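Local coordinates for lipoprotein (Mycoplasma mycoides subsp. capri, PDB 7ADK) that is probably a serine-type peptidase of the PA clan, belonging to a mycoplasma lipoprotein family that includes immunoglobulin-cleaving proteases, at residues Y307-K312 with S377-E382; S337-Q342 with Q360-K365; Y641-L646 with D661-I666. All blocks are in the same frame, centred on the assembly; numbering follows the deposited sequence.

Contact 1: residues Y307-K312 with S377-E382; sequences YKDYEK and SKIESE
A helix-against-loop contact brings the last turns of helix 299-313 against residues 377-382, which follow helix 361-375. It lies at the protein surface. The backbones come nearest at Lys312 and Ser381, with 5.2 Å between their CA atoms.

The aliphatic part is carried by Lys312. Its chain is bent at chi2 and crosses Glu382 obliquely. Lys312 CD lies 3.8 Å from Glu382 CG, so methylenes meet methylenes. Further back, Lys312 CB sits 3.9 Å from Ser381 CB.

At the other end Ile379, with CG1 anti to its backbone N, crosses Asp309 at about a right angle. Its CD1 methyl lies 3.5 Å from Asp309 OD1, a plain van der Waals approach to a carboxylate oxygen.

The charged groups are arranged less simply. Lys312 NZ turns back along its own helix and forms a salt bridge with Glu311 OE2 at 2.8 Å. Glu311 OE2 accepts it on its syn lone pair, within the helix segment and not across the contact. Glu311 OE1 comes within 4.0 Å of Glu382 OE1, a like-charge approach that Lys312 may partly offset.

Other polar bonds involve the loop. Ser381 OG is hydrogen-bonded to Glu313 OE2, just past segment 307-312. Asn320 ND2 binds Ser377 O. Within the loop, the backbone N-H of Ile379 points almost straight at Glu380 OE1, 3.0 Å away at 170°, and meets this oxygen from above the carboxylate plane.

Contact 2: residues S337-Q342 with Q360-K365; sequences SAQLTQ and QTQPDK
Gln342, Gln362 and Gln360 bury the most surface here, and their amides form a small polar cluster between two helix segments running in roughly opposite directions. Over these short segments the axes run 144° apart and approach to 10.8 Å.

Gln342 is the acceptor at the centre. Its CG is anti to the carbonyl carbon and the chain is extended beyond it, so the amide reaches across to the other segment. OE1 takes two N-H groups, from Gln360 NE2 at 2.8 Å and from Gln362 NE2 at 3.1 Å. Both donors sit above the carbonyl plane. The other end of the amide is also held, since Gln342 NE2 binds Ser359 O. Together these bonds fix the rotation of a buried side chain.

Gln362 comes tip to tip with Gln342. Its CG occupies the crowded position between the backbone N and the carbonyl carbon, and the chain bends again at chi2 (81°). This brings NE2 to Gln342 OE1. The bond from Gln362 NE2 is nearly straight at 165°, and the same nitrogen lies 3.5 Å from Ala338 CB.

Gln360 slides past Gln342 in the opposite direction, with the amide planes nearly perpendicular. The same Gln360 NE2 also donates to Gln339 OE1 (2.9 Å), so one NH2 group bridges two residues on adjacent turns. Gln339 NE2 then packs on the ring of Pro363, 3.8 Å from CG.

The cluster joins the C-terminal half of helix 329-345 to the start of helix 361-375, at the turn end of a helical hairpin far from the centre of the chain.

Contact 3: residues Y641-L646 with D661-I666; sequences YKDFYL and DFSLWI
Neither segment is regular helix or strand, and the backbones stay well apart, with 7.3 Å between the CA atoms of Asp643 and Ser663 at their nearest. Side chains bridge the gap.

Ser663 OG donates to Asp643 OD2 at 2.7 Å, the sole hydrogen bond across the two segments. The hydroxyl meets the carboxylate from above its plane. Asp643 holds its CG anti to the backbone N (chi1 -176°), which carries the carboxylate over, and chi2 near -16° turns OD1 to Tyr645 N and OD2 to Ser663. The backbone N-H of Tyr645 is 3.2 Å from Asp643 OD1 and meets it nearly along its C-O axis. This is an Asx turn. One buried carboxylate thus shapes its own loop and also ties it to the neighbouring one. Both loops belong to the peptidase-family part of the chain, probably a PA-clan domain of the chymotrypsin type. Beside them, Ser663 pairs through its backbone with Pro638, and Asp661 with Ala640.

Trp665 has the most surface buried by the contact. The CH2 corner of its six-membered ring points at the 641-646 loop. It lies 3.6 Å from Phe644 CE1, which comes near the edge of the indole. The two rings are oblique, with their planes at 69°. Phe644 CG takes the crowded position between the backbone N and the carbonyl carbon, which places its ring beside Trp665. The same CH2 approaches the edge of the Tyr645 ring, 4.2 Å from CE2. Tyr645 also lays its CD2 against one face of the Phe644 ring. Its hydroxyl donates to Ser267 O, and Val269 touches both Tyr645 and Trp665.

Read from the N terminus, the chain first meets contact 1 at helix 299-313. It then runs out along helix 329-345, turns, and returns along helix 361-375. Contact 2 ties the two arms of this hairpin near the turn, closing a short loop. Contact 1 closes the longer excursion where residues 377-382 come back to helix 299-313, so contact 2 lies within its span. The two centres are 30 Å apart, and the nearest atoms about 17 Å. Contact 3 follows in series. It joins the loops before and after helix 651-655, nearer the centre of the chain. Its centre lies 37 Å from that of contact 1 and 43 Å from that of contact 2.

Contact 1: residues Y307-K312 with S377-E382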
loop_
_atom_site.group_PDB
_atom_site.type_symbol
_atom_site.label_atom_id
_atom_site.label_comp_id
_atom_site.label_asym_id
_atom_site.label_seq_id
_atom_site.Cartn_x
_atom_site.Cartn_y
_atom_site.Cartn_z
ATOM N N TYR B 307 -2.275 28.957 21.056
ATOM C CA TYR B 307 -3.581 28.294 21.175
ATOM C C TYR B 307 -3.660 27.397 22.428
ATOM O O TYR B 307 -4.601 27.505 23.220
ATOM C CB TYR B 307 -3.873 27.517 19.882
ATOM C CG TYR B 307 -5.059 26.574 19.979
ATOM C CD1 TYR B 307 -4.857 25.252 20.417
ATOM C CD2 TYR B 307 -6.358 27.018 19.677
ATOM C CE1 TYR B 307 -5.948 24.382 20.573
ATOM C CE2 TYR B 307 -7.455 26.149 19.836
ATOM C CZ TYR B 307 -7.249 24.827 20.281
ATOM O OH TYR B 307 -8.294 23.971 20.428
ATOM N N LYS B 308 -2.637 26.559 22.672
ATOM C CA LYS B 308 -2.518 25.744 23.897
ATOM C C LYS B 308 -2.483 26.608 25.162
ATOM O O LYS B 308 -3.014 26.173 26.176
ATOM C CB LYS B 308 -1.319 24.768 23.822
ATOM C CG LYS B 308 -1.595 23.562 22.894
ATOM C CD LYS B 308 -0.395 22.946 22.138
ATOM C CE LYS B 308 0.704 22.295 22.981
ATOM N NZ LYS B 308 1.720 21.601 22.150
ATOM N N ASP B 309 -1.939 27.823 25.136
ATOM C CA ASP B 309 -1.948 28.737 26.286
ATOM C C ASP B 309 -3.345 29.321 26.600
ATOM O O ASP B 309 -3.764 29.363 27.762
ATOM C CB ASP B 309 -0.928 29.869 26.078
ATOM C CG ASP B 309 -0.494 30.539 27.381
ATOM O OD1 ASP B 309 -0.754 29.994 28.477
ATOM O OD2 ASP B 309 0.146 31.608 27.314
ATOM N N TYR B 310 -4.130 29.694 25.582
ATOM C CA TYR B 310 -5.544 30.043 25.785
ATOM C C TYR B 310 -6.357 28.838 26.280
ATOM O O TYR B 310 -7.140 28.977 27.223
ATOM C CB TYR B 310 -6.157 30.650 24.516
ATOM C CG TYR B 310 -5.581 31.982 24.062
ATOM C CD1 TYR B 310 -5.418 32.238 22.690
ATOM C CD2 TYR B 310 -5.278 32.991 24.996
ATOM C CE1 TYR B 310 -4.937 33.484 22.249
ATOM C CE2 TYR B 310 -4.774 34.230 24.560
ATOM C CZ TYR B 310 -4.599 34.477 23.186
ATOM O OH TYR B 310 -4.115 35.677 22.783
ATOM N N GLU B 311 -6.113 27.633 25.751
ATOM C CA GLU B 311 -6.696 26.396 26.295
ATOM C C GLU B 311 -6.329 26.178 27.775
ATOM O O GLU B 311 -7.209 25.838 28.566
ATOM C CB GLU B 311 -6.308 25.192 25.417
ATOM C CG GLU B 311 -6.905 23.852 25.881
ATOM C CD GLU B 311 -6.038 23.090 26.903
ATOM O OE1 GLU B 311 -6.510 22.848 28.034
ATOM O OE2 GLU B 311 -4.909 22.657 26.581
ATOM N N LYS B 312 -5.070 26.423 28.179
ATOM C CA LYS B 312 -4.631 26.306 29.574
ATOM C C LYS B 312 -5.410 27.238 30.498
ATOM O O LYS B 312 -5.915 26.765 31.516
ATOM C CB LYS B 312 -3.116 26.551 29.744
ATOM C CG LYS B 312 -2.122 25.524 29.178
ATOM C CD LYS B 312 -2.677 24.154 28.790
ATOM C CE LYS B 312 -1.663 23.397 27.929
ATOM N NZ LYS B 312 -2.242 22.182 27.305
ATOM N N SER B 377 0.840 25.946 39.675
ATOM C CA SER B 377 -0.333 25.961 38.783
ATOM C C SER B 377 -0.820 27.366 38.376
ATOM O O SER B 377 -2.017 27.589 38.181
ATOM C CB SER B 377 -1.446 25.069 39.339
ATOM O OG SER B 377 -1.066 23.718 39.326
ATOM N N LYS B 378 0.094 28.327 38.238
ATOM C CA LYS B 378 -0.213 29.705 37.839
ATOM C C LYS B 378 -0.484 29.856 36.335
ATOM O O LYS B 378 -1.416 30.553 35.931
ATOM C CB LYS B 378 0.948 30.601 38.255
ATOM N N ILE B 379 0.279 29.142 35.500
ATOM C CA ILE B 379 0.140 29.139 34.031
ATOM C C ILE B 379 0.359 27.756 33.394
ATOM O O ILE B 379 -0.150 27.478 32.313
ATOM C CB ILE B 379 1.048 30.235 33.426
ATOM C CG1 ILE B 379 0.713 30.621 31.973
ATOM C CG2 ILE B 379 2.525 29.838 33.508
ATOM C CD1 ILE B 379 -0.708 31.115 31.762
ATOM N N GLU B 380 1.046 26.852 34.087
ATOM C CA GLU B 380 1.286 25.449 33.742
ATOM C C GLU B 380 0.034 24.557 33.900
ATOM O O GLU B 380 0.090 23.433 34.385
ATOM C CB GLU B 380 2.513 24.945 34.533
ATOM C CG GLU B 380 2.383 24.813 36.058
ATOM C CD GLU B 380 2.677 26.077 36.871
ATOM O OE1 GLU B 380 2.354 27.208 36.457
ATOM O OE2 GLU B 380 3.148 25.917 38.000
ATOM N N SER B 381 -1.143 25.059 33.535
ATOM C CA SER B 381 -2.480 24.618 33.972
ATOM C C SER B 381 -2.965 23.226 33.507
ATOM O O SER B 381 -4.136 22.894 33.678
ATOM C CB SER B 381 -3.506 25.686 33.572
ATOM O OG SER B 381 -3.012 26.985 33.809
ATOM N N GLU B 382 -2.104 22.390 32.926
ATOM C CA GLU B 382 -2.401 21.007 32.514
ATOM C C GLU B 382 -1.213 20.066 32.733
ATOM O O GLU B 382 -0.069 20.500 32.824
ATOM C CB GLU B 382 -2.833 20.946 31.040
ATOM C CG GLU B 382 -4.278 21.390 30.777
ATOM C CD GLU B 382 -5.334 20.525 31.472
ATOM O OE1 GLU B 382 -6.503 20.941 31.520
ATOM O OE2 GLU B 382 -5.008 19.423 31.959
#

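Contact 2: residues S337-Q342 with Q360-K365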
loop_
_atom_site.group_PDB
_atom_site.type_symbol
_atom_site.label_atom_id
_atom_site.label_comp_id
_atom_site.label_asym_id
_atom_site.label_seq_id
_atom_site.Cartn_x
_atom_site.Cartn_y
_atom_site.Cartn_z
ATOM N N SER B 337 4.355 0.612 36.120
ATOM C CA SER B 337 5.024 -0.150 35.053
ATOM C C SER B 337 6.529 -0.329 35.322
ATOM O O SER B 337 7.044 -1.445 35.257
ATOM C CB SER B 337 4.790 0.515 33.691
ATOM O OG SER B 337 5.247 1.851 33.664
ATOM N N ALA B 338 7.236 0.744 35.689
ATOM C CA ALA B 338 8.657 0.700 36.023
ATOM C C ALA B 338 8.919 -0.159 37.272
ATOM O O ALA B 338 9.817 -0.998 37.281
ATOM C CB ALA B 338 9.156 2.132 36.192
ATOM N N GLN B 339 8.072 -0.025 38.295
ATOM C CA GLN B 339 8.050 -0.878 39.486
ATOM C C GLN B 339 7.890 -2.371 39.135
ATOM O O GLN B 339 8.623 -3.187 39.684
ATOM C CB GLN B 339 6.918 -0.435 40.422
ATOM C CG GLN B 339 7.109 0.946 41.074
ATOM C CD GLN B 339 7.897 0.920 42.377
ATOM O OE1 GLN B 339 8.628 -0.002 42.704
ATOM N NE2 GLN B 339 7.776 1.936 43.181
ATOM N N LEU B 340 7.023 -2.754 38.188
ATOM C CA LEU B 340 6.862 -4.162 37.804
ATOM C C LEU B 340 8.124 -4.767 37.152
ATOM O O LEU B 340 8.346 -5.976 37.243
ATOM C CB LEU B 340 5.602 -4.309 36.941
ATOM C CG LEU B 340 5.261 -5.750 36.518
ATOM C CD1 LEU B 340 5.120 -6.711 37.687
ATOM C CD2 LEU B 340 3.958 -5.768 35.735
ATOM N N THR B 341 9.003 -3.965 36.543
ATOM C CA THR B 341 10.337 -4.463 36.155
ATOM C C THR B 341 11.174 -4.797 37.396
ATOM O O THR B 341 11.675 -5.908 37.538
ATOM C CB THR B 341 11.094 -3.524 35.194
ATOM O OG1 THR B 341 11.626 -2.396 35.839
ATOM C CG2 THR B 341 10.256 -3.025 34.027
ATOM N N GLN B 342 11.265 -3.875 38.357
ATOM C CA GLN B 342 12.082 -4.046 39.561
ATOM C C GLN B 342 11.513 -5.125 40.510
ATOM O O GLN B 342 12.286 -5.851 41.129
ATOM C CB GLN B 342 12.284 -2.674 40.231
ATOM C CG GLN B 342 13.181 -1.768 39.363
ATOM C CD GLN B 342 13.295 -0.323 39.828
ATOM O OE1 GLN B 342 12.389 0.279 40.365
ATOM N NE2 GLN B 342 14.418 0.310 39.632
ATOM N N GLN B 360 15.888 1.746 42.738
ATOM C CA GLN B 360 14.611 2.051 43.391
ATOM C C GLN B 360 14.585 3.458 44.034
ATOM O O GLN B 360 13.658 3.785 44.771
ATOM C CB GLN B 360 14.229 0.936 44.379
ATOM C CG GLN B 360 13.817 -0.379 43.694
ATOM C CD GLN B 360 12.322 -0.635 43.876
ATOM O OE1 GLN B 360 11.885 -1.217 44.858
ATOM N NE2 GLN B 360 11.491 -0.187 42.967
ATOM N N THR B 361 15.530 4.348 43.713
ATOM C CA THR B 361 15.306 5.806 43.815
ATOM C C THR B 361 14.472 6.357 42.653
ATOM O O THR B 361 14.057 7.511 42.723
ATOM C CB THR B 361 16.602 6.620 43.912
ATOM O OG1 THR B 361 17.413 6.423 42.778
ATOM C CG2 THR B 361 17.387 6.287 45.180
ATOM N N GLN B 362 14.168 5.557 41.621
ATOM C CA GLN B 362 13.281 5.971 40.532
ATOM C C GLN B 362 11.871 6.402 40.995
ATOM O O GLN B 362 11.422 7.436 40.495
ATOM C CB GLN B 362 13.319 4.980 39.353
ATOM C CG GLN B 362 12.602 3.628 39.500
ATOM C CD GLN B 362 11.091 3.644 39.270
ATOM O OE1 GLN B 362 10.465 4.642 38.949
ATOM N NE2 GLN B 362 10.436 2.530 39.466
ATOM N N PRO B 363 11.205 5.782 42.002
ATOM C CA PRO B 363 10.073 6.423 42.666
ATOM C C PRO B 363 10.491 7.673 43.452
ATOM O O PRO B 363 9.956 8.752 43.240
ATOM C CB PRO B 363 9.428 5.356 43.554
ATOM C CG PRO B 363 10.565 4.384 43.831
ATOM C CD PRO B 363 11.356 4.433 42.531
ATOM N N ASP B 364 11.455 7.566 44.361
ATOM C CA ASP B 364 11.635 8.573 45.410
ATOM C C ASP B 364 12.226 9.902 44.929
ATOM O O ASP B 364 11.594 10.935 45.142
ATOM C CB ASP B 364 12.408 7.997 46.603
ATOM C CG ASP B 364 11.626 6.950 47.402
ATOM O OD1 ASP B 364 10.547 6.504 46.969
ATOM O OD2 ASP B 364 12.092 6.576 48.496
ATOM N N LYS B 365 13.368 9.929 44.229
ATOM C CA LYS B 365 13.982 11.211 43.820
ATOM C C LYS B 365 13.184 11.942 42.732
ATOM O O LYS B 365 13.344 13.146 42.550
ATOM C CB LYS B 365 15.479 11.048 43.494
ATOM C CG LYS B 365 15.852 10.540 42.087
ATOM C CD LYS B 365 16.262 11.682 41.140
ATOM C CE LYS B 365 16.707 11.125 39.782
ATOM N NZ LYS B 365 17.300 12.176 38.926
#

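Contact 3: residues Y641-L646 with D661-I666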
loop_
_atom_site.group_PDB
_atom_site.type_symbol
_atom_site.label_atom_id
_atom_site.label_comp_id
_atom_site.label_asym_id
_atom_site.label_seq_id
_atom_site.Cartn_x
_atom_site.Cartn_y
_atom_site.Cartn_z
ATOM N N TYR B 641 0.084 7.959 4.266
ATOM C CA TYR B 641 -0.100 7.497 5.646
ATOM C C TYR B 641 -1.484 6.881 5.917
ATOM O O TYR B 641 -1.577 5.851 6.586
ATOM C CB TYR B 641 0.205 8.649 6.614
ATOM C CG TYR B 641 0.161 8.232 8.072
ATOM C CD1 TYR B 641 1.182 7.418 8.597
ATOM C CD2 TYR B 641 -0.913 8.623 8.894
ATOM C CE1 TYR B 641 1.117 6.974 9.930
ATOM C CE2 TYR B 641 -0.986 8.175 10.226
ATOM C CZ TYR B 641 0.024 7.339 10.744
ATOM O OH TYR B 641 -0.058 6.876 12.018
ATOM N N LYS B 642 -2.561 7.451 5.354
ATOM C CA LYS B 642 -3.936 6.915 5.483
ATOM C C LYS B 642 -4.413 6.088 4.279
ATOM O O LYS B 642 -5.595 5.777 4.151
ATOM C CB LYS B 642 -4.923 8.016 5.909
ATOM C CG LYS B 642 -4.460 8.707 7.203
ATOM C CD LYS B 642 -5.582 9.416 7.970
ATOM C CE LYS B 642 -6.473 8.419 8.721
ATOM N NZ LYS B 642 -7.512 9.122 9.507
ATOM N N ASP B 643 -3.505 5.680 3.395
ATOM C CA ASP B 643 -3.788 4.788 2.271
ATOM C C ASP B 643 -4.060 3.353 2.748
ATOM O O ASP B 643 -3.148 2.574 3.024
ATOM C CB ASP B 643 -2.625 4.884 1.268
ATOM C CG ASP B 643 -2.807 4.071 -0.015
ATOM O OD1 ASP B 643 -3.679 3.175 -0.042
ATOM O OD2 ASP B 643 -2.075 4.368 -0.984
ATOM N N PHE B 644 -5.344 3.018 2.862
ATOM C CA PHE B 644 -5.858 1.758 3.399
ATOM C C PHE B 644 -5.871 0.583 2.412
ATOM O O PHE B 644 -6.217 -0.536 2.792
ATOM C CB PHE B 644 -7.258 2.026 3.961
ATOM C CG PHE B 644 -8.263 2.626 2.998
ATOM C CD1 PHE B 644 -8.475 4.015 2.974
ATOM C CD2 PHE B 644 -9.026 1.785 2.173
ATOM C CE1 PHE B 644 -9.483 4.555 2.164
ATOM C CE2 PHE B 644 -10.033 2.329 1.368
ATOM C CZ PHE B 644 -10.268 3.710 1.372
ATOM N N TYR B 645 -5.507 0.800 1.149
ATOM C CA TYR B 645 -5.511 -0.260 0.140
ATOM C C TYR B 645 -4.243 -1.109 0.149
ATOM O O TYR B 645 -4.247 -2.236 -0.344
ATOM C CB TYR B 645 -5.690 0.352 -1.237
ATOM C CG TYR B 645 -7.023 1.016 -1.470
ATOM C CD1 TYR B 645 -8.048 0.261 -2.052
ATOM C CD2 TYR B 645 -7.237 2.360 -1.118
ATOM C CE1 TYR B 645 -9.306 0.836 -2.254
ATOM C CE2 TYR B 645 -8.486 2.946 -1.349
ATOM C CZ TYR B 645 -9.532 2.162 -1.862
ATOM O OH TYR B 645 -10.774 2.674 -1.958
ATOM N N LEU B 646 -3.159 -0.592 0.733
ATOM C CA LEU B 646 -1.922 -1.325 0.987
ATOM C C LEU B 646 -2.178 -2.510 1.936
ATOM O O LEU B 646 -2.718 -2.322 3.028
ATOM C CB LEU B 646 -0.887 -0.359 1.583
ATOM C CG LEU B 646 -0.451 0.772 0.642
ATOM C CD1 LEU B 646 0.307 1.838 1.417
ATOM C CD2 LEU B 646 0.467 0.263 -0.460
ATOM N N ASP B 661 6.359 10.236 0.802
ATOM C CA ASP B 661 5.503 9.332 -0.001
ATOM C C ASP B 661 3.987 9.603 -0.051
ATOM O O ASP B 661 3.344 9.992 0.926
ATOM C CB ASP B 661 5.800 7.857 0.317
ATOM C CG ASP B 661 5.702 6.949 -0.915
ATOM O OD1 ASP B 661 5.421 7.446 -2.032
ATOM O OD2 ASP B 661 5.932 5.732 -0.758
ATOM N N PHE B 662 3.420 9.366 -1.240
ATOM C CA PHE B 662 2.109 9.830 -1.693
ATOM C C PHE B 662 1.386 8.794 -2.562
ATOM O O PHE B 662 1.984 7.872 -3.116
ATOM C CB PHE B 662 2.243 11.146 -2.466
ATOM C CG PHE B 662 2.889 12.287 -1.719
ATOM C CD1 PHE B 662 2.098 13.311 -1.184
ATOM C CD2 PHE B 662 4.286 12.370 -1.619
ATOM C CE1 PHE B 662 2.696 14.396 -0.527
ATOM C CE2 PHE B 662 4.885 13.439 -0.942
ATOM C CZ PHE B 662 4.089 14.454 -0.396
ATOM N N SER B 663 0.069 8.977 -2.705
ATOM C CA SER B 663 -0.858 8.125 -3.473
ATOM C C SER B 663 -1.498 8.890 -4.641
ATOM O O SER B 663 -1.625 10.101 -4.556
ATOM C CB SER B 663 -1.985 7.631 -2.571
ATOM O OG SER B 663 -1.503 6.988 -1.418
ATOM N N LEU B 664 -1.947 8.226 -5.711
ATOM C CA LEU B 664 -2.690 8.821 -6.839
ATOM C C LEU B 664 -4.211 8.687 -6.644
ATOM O O LEU B 664 -4.879 7.922 -7.335
ATOM C CB LEU B 664 -2.200 8.184 -8.153
ATOM C CG LEU B 664 -2.853 8.748 -9.438
ATOM C CD1 LEU B 664 -2.141 9.980 -9.958
ATOM C CD2 LEU B 664 -2.817 7.702 -10.535
ATOM N N TRP B 665 -4.768 9.410 -5.671
ATOM C CA TRP B 665 -6.191 9.332 -5.306
ATOM C C TRP B 665 -7.128 9.792 -6.442
ATOM O O TRP B 665 -6.772 10.571 -7.316
ATOM C CB TRP B 665 -6.451 10.076 -3.989
ATOM C CG TRP B 665 -7.425 9.459 -3.024
ATOM C CD1 TRP B 665 -8.755 9.679 -2.979
ATOM C CD2 TRP B 665 -7.160 8.530 -1.928
ATOM N NE1 TRP B 665 -9.315 8.944 -1.965
ATOM C CE2 TRP B 665 -8.389 8.187 -1.310
ATOM C CE3 TRP B 665 -6.003 7.963 -1.367
ATOM C CZ2 TRP B 665 -8.487 7.267 -0.271
ATOM C CZ3 TRP B 665 -6.081 7.046 -0.307
ATOM C CH2 TRP B 665 -7.320 6.674 0.222
ATOM N N ILE B 666 -8.327 9.238 -6.446
ATOM C CA ILE B 666 -9.311 9.226 -7.533
ATOM C C ILE B 666 -10.699 9.519 -6.957
ATOM O O ILE B 666 -10.826 10.016 -5.850
ATOM C CB ILE B 666 -9.085 7.953 -8.426
ATOM C CG1 ILE B 666 -10.095 7.659 -9.563
ATOM C CG2 ILE B 666 -8.747 6.665 -7.677
ATOM C CD1 ILE B 666 -9.681 6.541 -10.527
#